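Thiamine-biosynthesis protein ThiS (PDB 3CWI) probably acts as the ubiquitin-like sulfur carrier of thiamine biosynthesis, delivering sulfur from its C-terminus for assembly of the thiazole ring. Local coordinates at residues E22-L27 with V60-F65; E38-V43 with D56-E61; A15-V20 with A51-D56. All coordinates share one frame; numbering follows the deposited sequence.

Interaction 1: residues E22-L27 with V60-F65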
loop_
_atom_site.group_PDB
_atom_site.type_symbol
_atom_site.label_atom_id
_atom_site.label_comp_id
_atom_site.label_asym_id
_atom_site.label_seq_id
_atom_site.Cartn_x
_atom_site.Cartn_y
_atom_site.Cartn_z
ATOM N N GLU A 22 -2.542 -4.263 6.907
ATOM C CA GLU A 22 -1.358 -4.378 7.748
ATOM C C GLU A 22 -0.256 -3.440 7.257
ATOM O O GLU A 22 0.469 -2.852 8.061
ATOM C CB GLU A 22 -0.838 -5.817 7.752
ATOM C CG GLU A 22 -1.825 -6.833 8.310
ATOM C CD GLU A 22 -1.345 -8.254 8.099
ATOM O OE1 GLU A 22 -0.987 -8.590 6.946
ATOM O OE2 GLU A 22 -1.339 -9.041 9.070
ATOM N N LEU A 23 -0.147 -3.291 5.937
ATOM C CA LEU A 23 0.871 -2.429 5.332
ATOM C C LEU A 23 0.698 -0.970 5.732
ATOM O O LEU A 23 1.657 -0.301 6.118
ATOM C CB LEU A 23 0.808 -2.532 3.800
ATOM C CG LEU A 23 2.101 -2.455 2.995
ATOM C CD1 LEU A 23 1.753 -2.128 1.558
ATOM C CD2 LEU A 23 3.044 -1.419 3.559
ATOM N N LEU A 24 -0.530 -0.477 5.608
ATOM C CA LEU A 24 -0.840 0.908 5.946
ATOM C C LEU A 24 -0.464 1.201 7.384
ATOM O O LEU A 24 0.184 2.207 7.679
ATOM C CB LEU A 24 -2.332 1.176 5.754
ATOM C CG LEU A 24 -2.838 1.598 4.373
ATOM C CD1 LEU A 24 -2.156 0.796 3.274
ATOM C CD2 LEU A 24 -4.345 1.397 4.340
ATOM N N SER A 25 -0.876 0.309 8.278
ATOM C CA SER A 25 -0.586 0.469 9.691
ATOM C C SER A 25 0.908 0.382 9.977
ATOM O O SER A 25 1.476 1.261 10.629
ATOM C CB SER A 25 -1.335 -0.588 10.504
ATOM O OG SER A 25 -1.044 -0.443 11.882
ATOM N N ALA A 26 1.555 -0.668 9.487
ATOM C CA ALA A 26 2.986 -0.827 9.726
ATOM C C ALA A 26 3.764 0.411 9.269
ATOM O O ALA A 26 4.564 0.956 10.028
ATOM C CB ALA A 26 3.503 -2.064 9.011
ATOM N N LEU A 27 3.532 0.845 8.031
ATOM C CA LEU A 27 4.212 2.023 7.499
ATOM C C LEU A 27 3.633 3.296 8.098
ATOM O O LEU A 27 4.088 4.404 7.793
ATOM C CB LEU A 27 4.078 2.087 5.972
ATOM C CG LEU A 27 4.852 1.075 5.136
ATOM C CD1 LEU A 27 4.704 1.408 3.655
ATOM C CD2 LEU A 27 6.315 1.111 5.535
ATOM N N VAL A 60 3.796 -0.659 -4.635
ATOM C CA VAL A 60 2.676 0.015 -4.010
ATOM C C VAL A 60 2.880 1.519 -4.022
ATOM O O VAL A 60 4.006 2.013 -3.888
ATOM C CB VAL A 60 2.475 -0.483 -2.561
ATOM C CG1 VAL A 60 2.228 -1.985 -2.569
ATOM C CG2 VAL A 60 3.704 -0.170 -1.718
ATOM N N GLU A 61 1.788 2.251 -4.200
ATOM C CA GLU A 61 1.853 3.709 -4.228
ATOM C C GLU A 61 0.783 4.297 -3.316
ATOM O O GLU A 61 -0.346 3.816 -3.273
ATOM C CB GLU A 61 1.622 4.211 -5.650
ATOM C CG GLU A 61 2.595 3.681 -6.677
ATOM C CD GLU A 61 2.137 3.985 -8.090
ATOM O OE1 GLU A 61 1.165 3.348 -8.555
ATOM O OE2 GLU A 61 2.737 4.867 -8.731
ATOM N N PHE A 62 1.156 5.337 -2.587
ATOM C CA PHE A 62 0.231 6.007 -1.694
ATOM C C PHE A 62 -0.014 7.403 -2.244
ATOM O O PHE A 62 0.910 8.208 -2.353
ATOM C CB PHE A 62 0.811 6.068 -0.280
ATOM C CG PHE A 62 1.075 4.715 0.315
ATOM C CD1 PHE A 62 0.045 3.800 0.467
ATOM C CD2 PHE A 62 2.359 4.342 0.694
ATOM C CE1 PHE A 62 0.284 2.530 0.982
ATOM C CE2 PHE A 62 2.611 3.071 1.212
ATOM C CZ PHE A 62 1.575 2.173 1.353
ATOM N N LEU A 63 -1.262 7.673 -2.614
ATOM C CA LEU A 63 -1.622 8.965 -3.185
ATOM C C LEU A 63 -2.753 9.633 -2.398
ATOM O O LEU A 63 -3.597 8.957 -1.802
ATOM C CB LEU A 63 -2.054 8.788 -4.645
ATOM C CG LEU A 63 -1.257 7.832 -5.548
ATOM C CD1 LEU A 63 -1.891 7.814 -6.930
ATOM C CD2 LEU A 63 0.196 8.257 -5.630
ATOM N N TYR A 64 -2.763 10.965 -2.403
ATOM C CA TYR A 64 -3.793 11.719 -1.699
ATOM C C TYR A 64 -4.455 12.705 -2.647
ATOM O O TYR A 64 -3.796 13.591 -3.186
ATOM C CB TYR A 64 -3.201 12.499 -0.524
ATOM C CG TYR A 64 -2.489 11.655 0.504
ATOM C CD1 TYR A 64 -1.147 11.303 0.341
ATOM C CD2 TYR A 64 -3.152 11.219 1.648
ATOM C CE1 TYR A 64 -0.482 10.538 1.302
ATOM C CE2 TYR A 64 -2.502 10.460 2.609
ATOM C CZ TYR A 64 -1.169 10.123 2.430
ATOM O OH TYR A 64 -0.531 9.369 3.386
ATOM N N PHE A 65 -5.758 12.555 -2.845
ATOM C CA PHE A 65 -6.490 13.449 -3.724
ATOM C C PHE A 65 -7.323 14.458 -2.936
ATOM O O PHE A 65 -8.065 14.089 -2.027
ATOM C CB PHE A 65 -7.394 12.645 -4.652
ATOM C CG PHE A 65 -6.647 11.736 -5.581
ATOM C CD1 PHE A 65 -5.995 10.606 -5.097
ATOM C CD2 PHE A 65 -6.578 12.021 -6.943
ATOM C CE1 PHE A 65 -5.280 9.771 -5.958
ATOM C CE2 PHE A 65 -5.868 11.197 -7.812
ATOM C CZ PHE A 65 -5.216 10.066 -7.318
#
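Leu23 faces the strand from the helix. Its first torsion (chi1 -145°) is well off a staggered position and carries CD1 tip to tip onto Val60 CG1, 4.2 Å away. The same methyl lies near the plane of the Phe62 ring at its edge, with CD1 of Leu23 4.3 Å from CZ of Phe62. Leu24 starts off less directly, but its CG, anti to the carbonyl carbon, brings the branch round so that Leu24 CD1 comes obliquely to Phe62 CE1 at 3.8 Å. One turn on from Leu23, and tied to it by the helical bond from Leu27 N to Leu23 O, Leu27 crosses the Phe62 side chain at about a right angle, and its CD1 meets the ring edge 3.6 Å from CE2 of Phe62. Three leucine methyls thus gather round the far end of a single ring, an apolar contact without hydrogen bonds between the segments. Leu27 is also the exposed member of the group, whereas Leu23, Leu24 and Val60 are buried. The helix 22-26 and strand 60-63 axes approach to 11.6 Å and cross at -64°, so side chains alone bridge the gap, as expected where the helix of a beta-grasp fold lies across its sheet. Strands 2-5 and 36-39 flank strand 59-63, lending Val5 and Val37 to the side of Phe62, while Val54 of strand 53-55 packs against both Leu23 and Val60.

Interaction 2: residues E38-V43 with D56-E61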
loop_
_atom_site.group_PDB
_atom_site.type_symbol
_atom_site.label_atom_id
_atom_site.label_comp_id
_atom_site.label_asym_id
_atom_site.label_seq_id
_atom_site.Cartn_x
_atom_site.Cartn_y
_atom_site.Cartn_z
ATOM N N GLU A 38 -2.432 2.286 -4.587
ATOM C CA GLU A 38 -2.280 1.647 -5.888
ATOM C C GLU A 38 -1.325 0.475 -5.733
ATOM O O GLU A 38 -0.282 0.596 -5.091
ATOM C CB GLU A 38 -1.729 2.623 -6.934
ATOM C CG GLU A 38 -2.798 3.437 -7.651
ATOM C CD GLU A 38 -2.252 4.218 -8.836
ATOM O OE1 GLU A 38 -1.644 3.592 -9.736
ATOM O OE2 GLU A 38 -2.436 5.454 -8.870
ATOM N N LEU A 39 -1.707 -0.665 -6.302
ATOM C CA LEU A 39 -0.890 -1.870 -6.244
ATOM C C LEU A 39 -0.659 -2.324 -7.676
ATOM O O LEU A 39 -1.606 -2.633 -8.402
ATOM C CB LEU A 39 -1.607 -2.967 -5.448
ATOM C CG LEU A 39 -0.921 -4.332 -5.415
ATOM C CD1 LEU A 39 0.515 -4.187 -4.886
ATOM C CD2 LEU A 39 -1.718 -5.275 -4.530
ATOM N N ASN A 40 0.607 -2.346 -8.077
ATOM C CA ASN A 40 1.001 -2.737 -9.427
ATOM C C ASN A 40 0.232 -1.965 -10.506
ATOM O O ASN A 40 -0.215 -2.534 -11.507
ATOM C CB ASN A 40 0.842 -4.255 -9.613
ATOM C CG ASN A 40 1.775 -5.049 -8.701
ATOM O OD1 ASN A 40 2.844 -4.562 -8.323
ATOM N ND2 ASN A 40 1.388 -6.279 -8.367
ATOM N N GLY A 41 0.083 -0.661 -10.279
ATOM C CA GLY A 41 -0.578 0.215 -11.232
ATOM C C GLY A 41 -2.089 0.220 -11.250
ATOM O O GLY A 41 -2.704 0.771 -12.168
ATOM N N GLU A 42 -2.697 -0.385 -10.242
ATOM C CA GLU A 42 -4.147 -0.429 -10.179
ATOM C C GLU A 42 -4.636 0.145 -8.862
ATOM O O GLU A 42 -4.135 -0.213 -7.795
ATOM C CB GLU A 42 -4.612 -1.867 -10.334
ATOM C CG GLU A 42 -6.071 -2.076 -10.065
ATOM C CD GLU A 42 -6.480 -3.502 -10.336
ATOM O OE1 GLU A 42 -5.709 -4.414 -9.960
ATOM O OE2 GLU A 42 -7.568 -3.710 -10.913
ATOM N N VAL A 43 -5.600 1.053 -8.943
ATOM C CA VAL A 43 -6.161 1.659 -7.754
ATOM C C VAL A 43 -7.008 0.610 -7.045
ATOM O O VAL A 43 -7.839 -0.062 -7.662
ATOM C CB VAL A 43 -7.041 2.884 -8.101
ATOM C CG1 VAL A 43 -7.791 3.352 -6.869
ATOM C CG2 VAL A 43 -6.172 4.014 -8.646
ATOM N N ASP A 56 6.631 -10.120 -2.382
ATOM C CA ASP A 56 7.959 -9.704 -2.831
ATOM C C ASP A 56 7.895 -9.243 -4.287
ATOM O O ASP A 56 7.315 -9.919 -5.139
ATOM C CB ASP A 56 8.951 -10.867 -2.709
ATOM C CG ASP A 56 10.352 -10.492 -3.159
ATOM O OD1 ASP A 56 11.090 -9.857 -2.377
ATOM O OD2 ASP A 56 10.715 -10.821 -4.310
ATOM N N GLY A 57 8.479 -8.086 -4.569
ATOM C CA GLY A 57 8.484 -7.579 -5.926
ATOM C C GLY A 57 7.311 -6.701 -6.336
ATOM O O GLY A 57 7.347 -6.114 -7.408
ATOM N N ASP A 58 6.274 -6.603 -5.503
ATOM C CA ASP A 58 5.115 -5.776 -5.847
ATOM C C ASP A 58 5.432 -4.282 -5.700
ATOM O O ASP A 58 6.347 -3.906 -4.967
ATOM C CB ASP A 58 3.914 -6.135 -4.964
ATOM C CG ASP A 58 3.228 -7.425 -5.391
ATOM O OD1 ASP A 58 3.467 -7.889 -6.529
ATOM O OD2 ASP A 58 2.420 -7.971 -4.594
ATOM N N ALA A 59 4.674 -3.442 -6.402
ATOM C CA ALA A 59 4.872 -1.992 -6.352
ATOM C C ALA A 59 3.635 -1.320 -5.771
ATOM O O ALA A 59 2.552 -1.401 -6.342
ATOM C CB ALA A 59 5.138 -1.452 -7.746
ATOM N N VAL A 60 3.796 -0.659 -4.635
ATOM C CA VAL A 60 2.676 0.015 -4.010
ATOM C C VAL A 60 2.880 1.519 -4.022
ATOM O O VAL A 60 4.006 2.013 -3.888
ATOM C CB VAL A 60 2.475 -0.483 -2.561
ATOM C CG1 VAL A 60 2.228 -1.985 -2.569
ATOM C CG2 VAL A 60 3.704 -0.170 -1.718
ATOM N N GLU A 61 1.788 2.251 -4.200
ATOM C CA GLU A 61 1.853 3.709 -4.228
ATOM C C GLU A 61 0.783 4.297 -3.316
ATOM O O GLU A 61 -0.346 3.816 -3.273
ATOM C CB GLU A 61 1.622 4.211 -5.650
ATOM C CG GLU A 61 2.595 3.681 -6.677
ATOM C CD GLU A 61 2.137 3.985 -8.090
ATOM O OE1 GLU A 61 1.165 3.348 -8.555
ATOM O OE2 GLU A 61 2.737 4.867 -8.731
HETATM O O HOH W 1 1.358 0.646 -8.169
#
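Backbone hydrogen bonds set the register. Glu38 and Glu61 form an antiparallel hydrogen-bonded pair, Glu38 N giving to Glu61 O at 2.9 Å (170° at the hydrogen) and Glu61 N to Glu38 O at 2.8 Å. Two residues on, Asn40 N donates to Ala59 O at 2.8 Å, like the other two in the plane of the accepting carbonyl. There the strand turns away, and the Asn40 side chain takes over: its OD1 accepts Ala59 N at 2.9 Å, so one asparagine grips both the N-H and the C=O of Ala59. Its ND2 adds a weak bond to Asp58 OD1, the amide and carboxylate planes standing 76° apart; the other oxygen, Asp58 OD2, is held by Lys55 N. A water ties Gly41 N, Ala59 O and Glu61 OE1 together. Among charged groups, OE1 of Glu38 and OE1 of Glu61 come within 3.1 Å, two acceptors side by side, which would tend to raise the pKa of one of them. An alanine in place of Glu38 would lack CG and the carboxylate and would probably cost Leu63 a packing partner and disturb the paired-carboxylate arrangement around Glu61. Apolar contact lies on the other sheet face, where Leu39 and Val60 run side by side and Leu39 CD1 meets Val60 CG1 at 3.6 Å. The Leu39-Glu42 turn is type I', with positive phi at Asn40 and Gly41: a tight two-residue beta hairpin, whose first strand is paired with the central strand 59-63 of the ubiquitin-like beta-grasp sheet.

Interaction 3: residues A15-V20 with A51-D56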
loop_
_atom_site.group_PDB
_atom_site.type_symbol
_atom_site.label_atom_id
_atom_site.label_comp_id
_atom_site.label_asym_id
_atom_site.label_seq_id
_atom_site.Cartn_x
_atom_site.Cartn_y
_atom_site.Cartn_z
ATOM N N ALA A 15 8.354 -10.876 7.242
ATOM C CA ALA A 15 7.108 -11.225 6.558
ATOM C C ALA A 15 7.340 -11.628 5.107
ATOM O O ALA A 15 8.163 -11.032 4.409
ATOM C CB ALA A 15 6.133 -10.056 6.623
ATOM N N GLU A 16 6.609 -12.643 4.657
ATOM C CA GLU A 16 6.722 -13.123 3.284
ATOM C C GLU A 16 5.650 -12.452 2.429
ATOM O O GLU A 16 5.703 -12.487 1.198
ATOM C CB GLU A 16 6.552 -14.644 3.244
ATOM C CG GLU A 16 7.511 -15.388 4.166
ATOM C CD GLU A 16 8.946 -14.939 3.977
ATOM O OE1 GLU A 16 9.404 -14.891 2.814
ATOM O OE2 GLU A 16 9.622 -14.645 4.989
ATOM N N SER A 17 4.681 -11.841 3.103
ATOM C CA SER A 17 3.587 -11.130 2.460
ATOM C C SER A 17 2.811 -10.378 3.535
ATOM O O SER A 17 2.968 -10.639 4.730
ATOM C CB SER A 17 2.640 -12.101 1.746
ATOM O OG SER A 17 1.834 -12.801 2.677
ATOM N N LEU A 18 1.976 -9.443 3.101
ATOM C CA LEU A 18 1.158 -8.642 4.000
ATOM C C LEU A 18 -0.065 -8.154 3.261
ATOM O O LEU A 18 -0.014 -7.938 2.049
ATOM C CB LEU A 18 1.935 -7.422 4.496
ATOM C CG LEU A 18 2.925 -7.640 5.636
ATOM C CD1 LEU A 18 3.770 -6.394 5.817
ATOM C CD2 LEU A 18 2.168 -7.976 6.914
ATOM N N ASN A 19 -1.174 -7.986 3.975
ATOM C CA ASN A 19 -2.369 -7.475 3.324
ATOM C C ASN A 19 -2.233 -5.960 3.408
ATOM O O ASN A 19 -1.409 -5.442 4.170
ATOM C CB ASN A 19 -3.653 -7.965 4.015
ATOM C CG ASN A 19 -3.713 -7.601 5.483
ATOM O OD1 ASN A 19 -3.728 -6.428 5.850
ATOM N ND2 ASN A 19 -3.763 -8.620 6.337
ATOM N N VAL A 20 -3.017 -5.247 2.616
ATOM C CA VAL A 20 -2.931 -3.799 2.587
ATOM C C VAL A 20 -3.180 -3.140 3.931
ATOM O O VAL A 20 -2.498 -2.178 4.286
ATOM C CB VAL A 20 -3.894 -3.226 1.540
ATOM C CG1 VAL A 20 -3.871 -1.705 1.575
ATOM C CG2 VAL A 20 -3.499 -3.729 0.169
ATOM N N ALA A 51 -8.146 -8.306 2.216
ATOM C CA ALA A 51 -7.919 -9.459 1.342
ATOM C C ALA A 51 -6.786 -9.293 0.330
ATOM O O ALA A 51 -6.158 -10.272 -0.076
ATOM C CB ALA A 51 -9.211 -9.808 0.611
ATOM N N THR A 52 -6.531 -8.056 -0.071
ATOM C CA THR A 52 -5.489 -7.769 -1.040
ATOM C C THR A 52 -4.120 -7.961 -0.403
ATOM O O THR A 52 -3.824 -7.401 0.657
ATOM C CB THR A 52 -5.639 -6.334 -1.572
ATOM O OG1 THR A 52 -6.969 -6.159 -2.074
ATOM C CG2 THR A 52 -4.648 -6.069 -2.694
ATOM N N THR A 53 -3.275 -8.745 -1.058
ATOM C CA THR A 53 -1.957 -9.027 -0.514
ATOM C C THR A 53 -0.798 -8.494 -1.349
ATOM O O THR A 53 -0.821 -8.537 -2.578
ATOM C CB THR A 53 -1.776 -10.542 -0.336
ATOM O OG1 THR A 53 -2.973 -11.095 0.233
ATOM C CG2 THR A 53 -0.613 -10.826 0.595
ATOM N N VAL A 54 0.214 -7.995 -0.652
ATOM C CA VAL A 54 1.411 -7.462 -1.280
ATOM C C VAL A 54 2.520 -8.472 -1.059
ATOM O O VAL A 54 2.778 -8.877 0.072
ATOM C CB VAL A 54 1.813 -6.115 -0.650
ATOM C CG1 VAL A 54 3.014 -5.541 -1.383
ATOM C CG2 VAL A 54 0.634 -5.146 -0.703
ATOM N N LYS A 55 3.170 -8.894 -2.141
ATOM C CA LYS A 55 4.242 -9.881 -2.034
ATOM C C LYS A 55 5.572 -9.330 -2.536
ATOM O O LYS A 55 5.641 -8.208 -3.036
ATOM C CB LYS A 55 3.861 -11.135 -2.828
ATOM C CG LYS A 55 2.510 -11.720 -2.422
ATOM C CD LYS A 55 2.139 -12.933 -3.267
ATOM C CE LYS A 55 0.774 -13.488 -2.869
ATOM N NZ LYS A 55 0.408 -14.682 -3.670
ATOM N N ASP A 56 6.631 -10.120 -2.382
ATOM C CA ASP A 56 7.959 -9.704 -2.831
ATOM C C ASP A 56 7.895 -9.243 -4.287
ATOM O O ASP A 56 7.315 -9.919 -5.139
ATOM C CB ASP A 56 8.951 -10.867 -2.709
ATOM C CG ASP A 56 10.352 -10.492 -3.159
ATOM O OD1 ASP A 56 11.090 -9.857 -2.377
ATOM O OD2 ASP A 56 10.715 -10.821 -4.310
#
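Val20 lays its CG2 alongside Thr52, 3.8 Å from Thr52 CB, the two side chains pointing the same way where a short strand gives way to a helix. This is a two-stranded antiparallel ribbon, 17-19 with 53-55, beside the main sheet of the ubiquitin-like beta-grasp fold. At its centre Leu18 and Val54 form a hydrogen-bonded pair of uneven strength. Val54 N points almost straight down the C=O axis of Leu18 at 2.7 Å (178° at the hydrogen), whereas the return bond from Leu18 N to Val54 O stretches to 3.2 Å. The ribbon continues into the helix start: Val20 N donates to Thr52 O at 3.0 Å, a bond bent to 141°. Asn19 CA also crowds that carbonyl, lying 3.0 Å from Thr52 O in a CA-H...O contact. Asn19 itself pairs with Thr53 without backbone hydrogen bonds, their CA atoms 4.2 Å apart. The amide end of Asn19 leads away from 51-56; CG sits in the crowded position between its own N and carbonyl carbon (chi1 57°), from where OD1 caps Glu22 N as the helix N-cap. The two faces differ in character. On that of Leu18 and Val54, Val54 is buried in the core, while the end of Leu18 leads away to Val12, with Val20 beyond packing on Leu44 and Phe49. On the opposite face Ser17, Asn19, Thr53 and Lys55 are polar, and Thr52 OG1, at the ribbon's end, is hydrogen-bonded to Ala48 O. Across this polar face Ser17 CB lies 3.7 Å from Thr53 CG2, a methyl that is anti to its own backbone N and also presses within 3.3 Å of Leu18 O.

The three contact centres lie 10 to 12 Å apart in this small domain. Interactions 1 and 2 both end on strand 59-63, sharing Val60 and Glu61: the helix covers one face of the strand while strand 36-39 pairs with its edge. Along the chain the order is 15-20, 22-27, 38-43, 51-56 and 56-65, so interaction 3 interleaves with both; it shares Asp56 with interaction 2. Interactions 1 and 3 are joined through Val54, and Leu39 of interaction 2 also touches Thr52. Helix, ribbon and sheet therefore close on one apolar core, and the C-terminal tail runs on from the end of strand 59-63, consistent with a sulfur-carrying C-terminus as in other ThiS proteins.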